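Local coordinates for phospholyase (Arthrobacter aurescens, PDB 5G4I), which uses pyridoxal 5'-phosphate to act as a phospholyase and is a homologue of the class III transaminases, at residues 101-113 / 265-279. Sequence-based numbering, arbitrary orientation.
Sequences EALLSKFDGALER and WGYQMFNVEPELVTM
An aromatic stack, F107 on W265, forms the heart of this largely apolar contact, in which the loop leaving helix 94-104 packs over strand 276-279 and the loop before it. F107 lies almost flat on the five-membered ring of W265 as an offset stack, planes at 12° and centroids 4.1 Å apart. Tryptophan suits this place because its indole N-H also serves: NE1 donates to K106 O at 2.9 Å. K106 O lies in the indole plane, while NE1 sits above the carbonyl plane; the bond helps set the ring's rotation. Water gives the same oxygen a second hydrogen bond and links it to Q268 NE2. V277 CG1 and the M279 methyl CE meet the F107 ring at its edge. In the large domain of this fold type I PLP enzyme, strand 276-279 belongs to the seven-stranded mixed sheet; the M279 side chain lies about 9 Å from the bound pyridoxal phosphate. L111 puts CD1 4.0 Å from V277 CG2 and 3.6 Å from Y267 OH. At the exposed margin, E273 reaches across, CG anti to its backbone nitrogen (chi1 -177°), letting OE2 accept a hydrogen bond from A110 N at 3.0 Å. Next to that carboxylate, G109 takes positive phi in a type II' turn, with no side chain to collide with OE1.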
ATOM      1  N   GLU A 101       8.545 -19.218  -1.875  1.00 11.59           N
ATOM      2  CA  GLU A 101       8.671 -20.514  -2.526  1.00 11.49           C
ATOM      3  C   GLU A 101       7.299 -21.098  -2.969  1.00 11.66           C
ATOM      4  O   GLU A 101       7.144 -21.605  -4.140  1.00 12.50           O
ATOM      5  CB  GLU A 101       9.459 -21.516  -1.640  1.00 11.86           C
ATOM      6  CG  GLU A 101      10.936 -21.121  -1.537  1.00 12.89           C
ATOM      7  CD  GLU A 101      11.681 -21.954  -0.495  1.00 16.17           C
ATOM      8  OE1 GLU A 101      11.093 -22.434   0.506  1.00 19.86           O
ATOM      9  OE2 GLU A 101      12.931 -21.926  -0.538  1.00 18.35           O
ATOM     10  N   ALA A 102       6.299 -21.014  -2.118  1.00 10.26           N
ATOM     11  CA  ALA A 102       4.981 -21.549  -2.419  1.00 11.45           C
ATOM     12  C   ALA A 102       4.308 -20.765  -3.572  1.00 10.78           C
ATOM     13  O   ALA A 102       3.714 -21.378  -4.514  1.00 11.07           O
ATOM     14  CB  ALA A 102       4.044 -21.560  -1.216  1.00 11.29           C
ATOM     15  N   LEU A 103       4.398 -19.426  -3.541  1.00 10.30           N
ATOM     16  CA  LEU A 103       3.790 -18.640  -4.601  1.00 10.55           C
ATOM     17  C   LEU A 103       4.524 -18.833  -5.949  1.00 10.05           C
ATOM     18  O   LEU A 103       3.860 -18.993  -7.006  1.00 10.65           O
ATOM     19  CB  LEU A 103       3.715 -17.157  -4.152  1.00 12.25           C
ATOM     20  CG  LEU A 103       3.119 -16.185  -5.178  1.00 13.48           C
ATOM     21  CD1 LEU A 103       1.652 -16.507  -5.440  1.00 13.44           C
ATOM     22  CD2 LEU A 103       3.247 -14.771  -4.521  1.00 13.98           C
ATOM     23  N   LEU A 104       5.857 -18.846  -5.884  1.00 10.09           N
ATOM     24  CA  LEU A 104       6.620 -18.979  -7.149  1.00  9.42           C
ATOM     25  C   LEU A 104       6.467 -20.379  -7.755  1.00 11.09           C
ATOM     26  O   LEU A 104       6.609 -20.531  -8.993  1.00 12.79           O
ATOM     27  CB  LEU A 104       8.057 -18.564  -6.921  1.00 10.59           C
ATOM     28  CG  LEU A 104       8.331 -17.055  -6.697  1.00 11.27           C
ATOM     29  CD1 LEU A 104       9.720 -16.795  -6.159  1.00 11.53           C
ATOM     30  CD2 LEU A 104       8.036 -16.248  -7.973  1.00 13.40           C
ATOM     31  N   SER A 105       6.123 -21.374  -6.953  1.00 11.11           N
ATOM     32  CA  SER A 105       5.881 -22.759  -7.488  1.00 11.47           C
ATOM     33  C   SER A 105       4.626 -22.784  -8.379  1.00 11.77           C
ATOM     34  O   SER A 105       4.364 -23.737  -9.098  1.00 12.66           O
ATOM     35  CB  SER A 105       5.720 -23.789  -6.350  1.00 13.02           C
ATOM     36  OG  SER A 105       4.450 -23.699  -5.650  1.00 17.47           O
ATOM     37  N   LYS A 106       3.755 -21.733  -8.302  1.00 11.42           N
ATOM     38  CA  LYS A 106       2.557 -21.572  -9.137  1.00 11.01           C
ATOM     39  C   LYS A 106       2.808 -20.913 -10.481  1.00  9.48           C
ATOM     40  O   LYS A 106       1.818 -20.667 -11.224  1.00 10.67           O
ATOM     41  CB  LYS A 106       1.449 -20.780  -8.363  1.00 12.98           C
ATOM     42  CG  LYS A 106       1.093 -21.352  -7.024  1.00 15.37           C
ATOM     43  CD  LYS A 106       0.577 -22.768  -7.116  1.00 17.25           C
ATOM     44  CE  LYS A 106      -0.070 -23.170  -5.773  1.00 20.62           C
ATOM     45  NZ  LYS A 106      -0.464 -24.609  -5.776  1.00 26.86           N
ATOM     46  N   PHE A 107       4.077 -20.670 -10.788  1.00 11.69           N
ATOM     47  CA  PHE A 107       4.514 -20.032 -12.036  1.00 12.87           C
ATOM     48  C   PHE A 107       5.503 -20.866 -12.828  1.00 13.50           C
ATOM     49  O   PHE A 107       6.224 -21.587 -12.273  1.00 16.85           O
ATOM     50  CB  PHE A 107       5.165 -18.644 -11.772  1.00 12.70           C
ATOM     51  CG  PHE A 107       4.183 -17.570 -11.381  1.00 11.65           C
ATOM     52  CD1 PHE A 107       3.570 -16.839 -12.328  1.00 12.11           C
ATOM     53  CD2 PHE A 107       3.899 -17.328 -10.074  1.00 10.90           C
ATOM     54  CE1 PHE A 107       2.659 -15.889 -11.992  1.00 12.78           C
ATOM     55  CE2 PHE A 107       2.981 -16.378  -9.704  1.00 11.06           C
ATOM     56  CZ  PHE A 107       2.360 -15.656 -10.671  1.00 12.49           C
ATOM     57  N   ASP A 108       5.498 -20.707 -14.138  1.00 15.37           N
ATOM     58  CA  ASP A 108       6.438 -21.411 -15.022  1.00 17.86           C
ATOM     59  C   ASP A 108       7.349 -20.491 -15.755  1.00 18.93           C
ATOM     60  O   ASP A 108       7.269 -19.342 -15.641  1.00 18.42           O
ATOM     61  CB  ASP A 108       5.808 -21.948 -16.289  1.00 23.00           C
ATOM     62  CG  ASP A 108       4.774 -22.809 -16.096  1.00 28.59           C
ATOM     63  OD1 ASP A 108       4.810 -23.545 -15.102  1.00 33.45           O
ATOM     64  OD2 ASP A 108       3.945 -22.801 -17.063  1.00 27.64           O
ATOM     65  N   GLY A 109       8.154 -21.082 -16.617  1.00 21.61           N
ATOM     66  CA  GLY A 109       9.002 -20.243 -17.484  1.00 20.03           C
ATOM     67  C   GLY A 109      10.051 -19.446 -16.701  1.00 19.10           C
ATOM     68  O   GLY A 109      10.571 -19.815 -15.670  1.00 21.34           O
ATOM     69  N   ALA A 110      10.242 -18.175 -17.130  1.00 18.53           N
ATOM     70  CA  ALA A 110      11.244 -17.315 -16.544  1.00 17.33           C
ATOM     71  C   ALA A 110      10.701 -16.473 -15.324  1.00 13.87           C
ATOM     72  O   ALA A 110      11.433 -15.675 -14.794  1.00 15.22           O
ATOM     73  CB  ALA A 110      11.756 -16.355 -17.611  1.00 17.77           C
ATOM     74  N   LEU A 111       9.449 -16.758 -14.939  1.00 12.88           N
ATOM     75  CA  LEU A 111       8.847 -16.049 -13.769  1.00 12.38           C
ATOM     76  C   LEU A 111       9.256 -16.720 -12.485  1.00 13.15           C
ATOM     77  O   LEU A 111       8.626 -17.718 -12.043  1.00 14.96           O
ATOM     78  CB  LEU A 111       7.338 -15.955 -13.984  1.00 11.82           C
ATOM     79  CG  LEU A 111       6.863 -15.083 -15.140  1.00 12.51           C
ATOM     80  CD1 LEU A 111       5.374 -15.253 -15.474  1.00 12.12           C
ATOM     81  CD2 LEU A 111       7.178 -13.599 -14.878  1.00 13.99           C
ATOM     82  N   GLU A 112      10.354 -16.247 -11.907  1.00 11.73           N
ATOM     83  CA  GLU A 112      11.056 -16.922 -10.833  1.00 12.90           C
ATOM     84  C   GLU A 112      11.594 -16.041  -9.742  1.00 11.00           C
ATOM     85  O   GLU A 112      12.283 -16.496  -8.837  1.00 12.26           O
ATOM     86  CB  GLU A 112      12.174 -17.810 -11.373  1.00 16.65           C
ATOM     87  CG  GLU A 112      13.218 -17.145 -12.048  1.00 21.47           C
ATOM     88  CD  GLU A 112      14.208 -18.189 -12.664  1.00 27.68           C
ATOM     89  OE1 GLU A 112      14.205 -19.408 -12.333  1.00 35.21           O
ATOM     90  OE2 GLU A 112      14.989 -17.751 -13.488  1.00 25.31           O
ATOM     91  N   ARG A 113      11.162 -14.739  -9.677  1.00 10.43           N
ATOM     92  CA  ARG A 113      11.470 -13.830  -8.576  1.00 10.43           C
ATOM     93  C   ARG A 113      10.221 -12.982  -8.145  1.00 10.16           C
ATOM     94  O   ARG A 113       9.286 -12.871  -8.961  1.00 11.26           O
ATOM     95  CB  ARG A 113      12.609 -12.851  -8.970  1.00 11.86           C
ATOM     96  CG  ARG A 113      14.020 -13.533  -9.214  1.00 13.58           C
ATOM     97  CD  ARG A 113      14.616 -14.236  -8.012  1.00 14.69           C
ATOM     98  NE  ARG A 113      15.984 -14.733  -8.389  1.00 18.96           N
ATOM     99  CZ  ARG A 113      16.221 -15.917  -8.939  1.00 19.76           C
ATOM    100  NH1 ARG A 113      15.272 -16.745  -9.245  1.00 20.15           N
ATOM    101  NH2 ARG A 113      17.510 -16.192  -9.289  1.00 22.20           N
ATOM    102  N   TRP A 265      -3.624 -18.501 -13.457  1.00  9.40           N
ATOM    103  CA  TRP A 265      -3.511 -17.080 -13.860  1.00  9.00           C
ATOM    104  C   TRP A 265      -4.294 -16.869 -15.129  1.00  9.60           C
ATOM    105  O   TRP A 265      -4.265 -17.710 -16.062  1.00 10.08           O
ATOM    106  CB  TRP A 265      -2.016 -16.696 -14.074  1.00  9.44           C
ATOM    107  CG  TRP A 265      -1.175 -17.064 -12.822  1.00  9.19           C
ATOM    108  CD1 TRP A 265      -0.268 -18.082 -12.715  1.00  9.13           C
ATOM    109  CD2 TRP A 265      -1.336 -16.589 -11.489  1.00  9.38           C
ATOM    110  NE1 TRP A 265       0.196 -18.239 -11.451  1.00 10.09           N
ATOM    111  CE2 TRP A 265      -0.490 -17.325 -10.657  1.00  9.23           C
ATOM    112  CE3 TRP A 265      -2.129 -15.539 -10.918  1.00 10.13           C
ATOM    113  CZ2 TRP A 265      -0.401 -17.095  -9.263  1.00 10.77           C
ATOM    114  CZ3 TRP A 265      -2.011 -15.309  -9.551  1.00  9.51           C
ATOM    115  CH2 TRP A 265      -1.185 -16.085  -8.736  1.00 10.64           C
ATOM    116  N   GLY A 266      -5.056 -15.782 -15.182  1.00 10.28           N
ATOM    117  CA  GLY A 266      -5.786 -15.419 -16.391  1.00 10.66           C
ATOM    118  C   GLY A 266      -4.974 -15.279 -17.651  1.00  9.85           C
ATOM    119  O   GLY A 266      -5.543 -15.567 -18.762  1.00 10.87           O
ATOM    120  N   TYR A 267      -3.709 -14.852 -17.563  1.00  9.81           N
ATOM    121  CA  TYR A 267      -2.918 -14.705 -18.843  1.00  9.55           C
ATOM    122  C   TYR A 267      -2.815 -15.993 -19.590  1.00  9.68           C
ATOM    123  O   TYR A 267      -2.534 -16.021 -20.795  1.00 10.71           O
ATOM    124  CB  TYR A 267      -1.574 -14.049 -18.615  1.00 10.56           C
ATOM    125  CG  TYR A 267      -0.504 -14.915 -17.917  1.00  9.71           C
ATOM    126  CD1 TYR A 267       0.222 -15.900 -18.605  1.00 11.44           C
ATOM    127  CD2 TYR A 267      -0.185 -14.758 -16.531  1.00 10.14           C
ATOM    128  CE1 TYR A 267       1.202 -16.641 -18.000  1.00 12.77           C
ATOM    129  CE2 TYR A 267       0.768 -15.557 -15.942  1.00 11.96           C
ATOM    130  CZ  TYR A 267       1.436 -16.500 -16.691  1.00 12.73           C
ATOM    131  OH  TYR A 267       2.469 -17.283 -16.086  1.00 17.22           O
ATOM    132  N   GLN A 268      -3.000 -17.147 -18.898  1.00 10.49           N
ATOM    133  CA  GLN A 268      -2.856 -18.489 -19.485  1.00 11.43           C
ATOM    134  C   GLN A 268      -3.996 -18.748 -20.450  1.00 11.85           C
ATOM    135  O   GLN A 268      -3.886 -19.769 -21.220  1.00 13.26           O
ATOM    136  CB  GLN A 268      -2.781 -19.587 -18.310  1.00 11.36           C
ATOM    137  CG  GLN A 268      -1.525 -19.472 -17.468  1.00 11.60           C
ATOM    138  CD  GLN A 268      -1.454 -20.226 -16.123  1.00 13.85           C
ATOM    139  OE1 GLN A 268      -2.400 -20.356 -15.513  1.00 18.56           O
ATOM    140  NE2 GLN A 268      -0.240 -20.587 -15.693  1.00 18.13           N
ATOM    141  N   MET A 269      -5.090 -17.982 -20.484  1.00 10.92           N
ATOM    142  CA  MET A 269      -6.099 -18.063 -21.592  1.00 11.54           C
ATOM    143  C   MET A 269      -5.521 -17.674 -22.945  1.00 12.57           C
ATOM    144  O   MET A 269      -6.191 -18.028 -23.987  1.00 16.03           O
ATOM    145  CB  MET A 269      -7.339 -17.226 -21.263  1.00 12.65           C
ATOM    146  CG  MET A 269      -8.101 -17.562 -20.006  1.00 12.76           C
ATOM    147  SD  MET A 269      -9.580 -16.622 -19.683  1.00 15.43           S
ATOM    148  CE  MET A 269      -8.952 -14.935 -19.377  1.00 13.81           C
ATOM    149  N   PHE A 270      -4.355 -17.043 -23.009  1.00 11.45           N
ATOM    150  CA  PHE A 270      -3.706 -16.582 -24.244  1.00 11.87           C
ATOM    151  C   PHE A 270      -2.389 -17.276 -24.381  1.00 12.76           C
ATOM    152  O   PHE A 270      -1.762 -17.798 -23.413  1.00 13.92           O
ATOM    153  CB  PHE A 270      -3.566 -15.060 -24.148  1.00 12.06           C
ATOM    154  CG  PHE A 270      -4.882 -14.343 -23.779  1.00 10.67           C
ATOM    155  CD1 PHE A 270      -5.904 -14.225 -24.702  1.00 11.51           C
ATOM    156  CD2 PHE A 270      -5.096 -13.781 -22.521  1.00 11.83           C
ATOM    157  CE1 PHE A 270      -7.109 -13.602 -24.411  1.00 11.39           C
ATOM    158  CE2 PHE A 270      -6.302 -13.209 -22.215  1.00 11.72           C
ATOM    159  CZ  PHE A 270      -7.302 -13.078 -23.139  1.00 12.19           C
ATOM    160  N   ASN A 271      -1.834 -17.239 -25.582  1.00 15.70           N
ATOM    161  CA  ASN A 271      -0.522 -17.811 -25.800  1.00 17.13           C
ATOM    162  C   ASN A 271       0.575 -16.728 -25.596  1.00 18.46           C
ATOM    163  O   ASN A 271       1.216 -16.193 -26.529  1.00 20.39           O
ATOM    164  CB  ASN A 271      -0.420 -18.431 -27.206  1.00 21.05           C
ATOM    165  CG  ASN A 271       0.900 -19.168 -27.421  1.00 29.94           C
ATOM    166  OD1 ASN A 271       1.609 -19.592 -26.471  1.00 33.69           O
ATOM    167  ND2 ASN A 271       1.280 -19.282 -28.698  1.00 38.05           N
ATOM    168  N   VAL A 272       0.749 -16.353 -24.323  1.00 13.87           N
ATOM    169  CA  VAL A 272       1.622 -15.255 -23.911  1.00 13.68           C
ATOM    170  C   VAL A 272       2.296 -15.590 -22.561  1.00 12.59           C
ATOM    171  O   VAL A 272       1.686 -16.280 -21.711  1.00 13.97           O
ATOM    172  CB  VAL A 272       0.843 -13.911 -23.735  1.00 13.85           C
ATOM    173  CG1 VAL A 272      -0.069 -13.866 -22.481  1.00 14.14           C
ATOM    174  CG2 VAL A 272       1.766 -12.688 -23.704  1.00 14.17           C
ATOM    175  N   GLU A 273       3.547 -15.171 -22.414  1.00 13.20           N
ATOM    176  CA  GLU A 273       4.261 -15.260 -21.092  1.00 14.42           C
ATOM    177  C   GLU A 273       4.702 -13.833 -20.783  1.00 11.58           C
ATOM    178  O   GLU A 273       5.660 -13.287 -21.352  1.00 11.98           O
ATOM    179  CB  GLU A 273       5.487 -16.169 -21.066  1.00 16.82           C
ATOM    180  CG  GLU A 273       6.081 -16.245 -19.653  1.00 20.67           C
ATOM    181  CD  GLU A 273       7.378 -17.087 -19.583  1.00 27.57           C
ATOM    182  OE1 GLU A 273       7.476 -18.160 -20.255  1.00 32.63           O
ATOM    183  OE2 GLU A 273       8.349 -16.699 -18.879  1.00 22.62           O
ATOM    184  N   PRO A 274       3.969 -13.131 -19.876  1.00 11.55           N
ATOM    185  CA  PRO A 274       4.388 -11.783 -19.483  1.00 10.23           C
ATOM    186  C   PRO A 274       5.722 -11.716 -18.758  1.00 10.25           C
ATOM    187  O   PRO A 274       6.115 -12.673 -18.052  1.00 11.39           O
ATOM    188  CB  PRO A 274       3.248 -11.317 -18.540  1.00 12.10           C
ATOM    189  CG  PRO A 274       2.247 -12.311 -18.609  1.00 17.18           C
ATOM    190  CD  PRO A 274       2.829 -13.614 -19.089  1.00 12.50           C
ATOM    191  N   GLU A 275       6.406 -10.559 -18.841  1.00  9.66           N
ATOM    192  CA  GLU A 275       7.588 -10.271 -18.084  1.00  9.72           C
ATOM    193  C   GLU A 275       7.300  -9.914 -16.596  1.00  9.16           C
ATOM    194  O   GLU A 275       8.163 -10.069 -15.730  1.00  9.82           O
ATOM    195  CB  GLU A 275       8.479  -9.188 -18.664  1.00 10.75           C
ATOM    196  CG  GLU A 275       9.047  -9.530 -20.037  1.00 11.48           C
ATOM    197  CD  GLU A 275       8.178  -9.101 -21.209  1.00 12.47           C
ATOM    198  OE1 GLU A 275       6.933  -8.905 -21.133  1.00 12.06           O
ATOM    199  OE2 GLU A 275       8.757  -8.983 -22.376  1.00 14.92           O
ATOM    200  N   LEU A 276       6.078  -9.365 -16.390  1.00  9.32           N
ATOM    201  CA  LEU A 276       5.672  -8.854 -15.066  1.00 10.00           C
ATOM    202  C   LEU A 276       4.206  -9.264 -14.858  1.00  8.71           C
ATOM    203  O   LEU A 276       3.367  -9.169 -15.776  1.00  9.45           O
ATOM    204  CB  LEU A 276       5.682  -7.274 -15.091  1.00 10.92           C
ATOM    205  CG  LEU A 276       7.132  -6.646 -15.125  1.00 10.71           C
ATOM    206  CD1 LEU A 276       7.128  -5.257 -15.829  1.00 12.57           C
ATOM    207  CD2 LEU A 276       7.713  -6.581 -13.739  1.00 11.55           C
ATOM    208  N   VAL A 277       3.955  -9.743 -13.618  1.00  8.15           N
ATOM    209  CA  VAL A 277       2.577 -10.199 -13.186  1.00  9.24           C
ATOM    210  C   VAL A 277       2.267  -9.540 -11.841  1.00  9.51           C
ATOM    211  O   VAL A 277       3.070  -9.640 -10.920  1.00 10.42           O
ATOM    212  CB  VAL A 277       2.463 -11.756 -13.089  1.00  9.33           C
ATOM    213  CG1 VAL A 277       1.064 -12.134 -12.686  1.00 10.72           C
ATOM    214  CG2 VAL A 277       2.841 -12.403 -14.394  1.00 11.20           C
ATOM    215  N   THR A 278       1.146  -8.817 -11.789  1.00  8.17           N
ATOM    216  CA  THR A 278       0.755  -8.128 -10.511  1.00  8.42           C
ATOM    217  C   THR A 278      -0.484  -8.824  -9.925  1.00  8.29           C
ATOM    218  O   THR A 278      -1.304  -9.414 -10.610  1.00  9.16           O
ATOM    219  CB  THR A 278       0.501  -6.623 -10.772  1.00  8.15           C
ATOM    220  OG1 THR A 278      -0.537  -6.506 -11.736  1.00  8.68           O
ATOM    221  CG2 THR A 278       1.761  -5.915 -11.283  1.00  9.35           C
ATOM    222  N   MET A 279      -0.638  -8.701  -8.604  1.00  8.88           N
ATOM    223  CA  MET A 279      -1.722  -9.402  -7.887  1.00  9.56           C
ATOM    224  C   MET A 279      -2.028  -8.620  -6.592  1.00  8.84           C
ATOM    225  O   MET A 279      -1.266  -7.772  -6.098  1.00  8.82           O
ATOM    226  CB  MET A 279      -1.357 -10.850  -7.674  1.00 11.96           C
ATOM    227  CG  MET A 279      -0.203 -11.001  -6.838  1.00 12.14           C
ATOM    228  SD  MET A 279       0.554 -12.729  -6.900  1.00 15.94           S
ATOM    229  CE  MET A 279       0.972 -12.956  -8.292  1.00 13.31           C
TER
HETATM  230  O   HOH W   1       1.645 -21.778 -13.762  1.00 15.22           O
HETATM  231  O   HOH W   2       1.899 -20.972 -17.983  1.00 24.21           O
HETATM  232  O   HOH W   3       2.863 -19.560 -15.013  1.00 25.92           O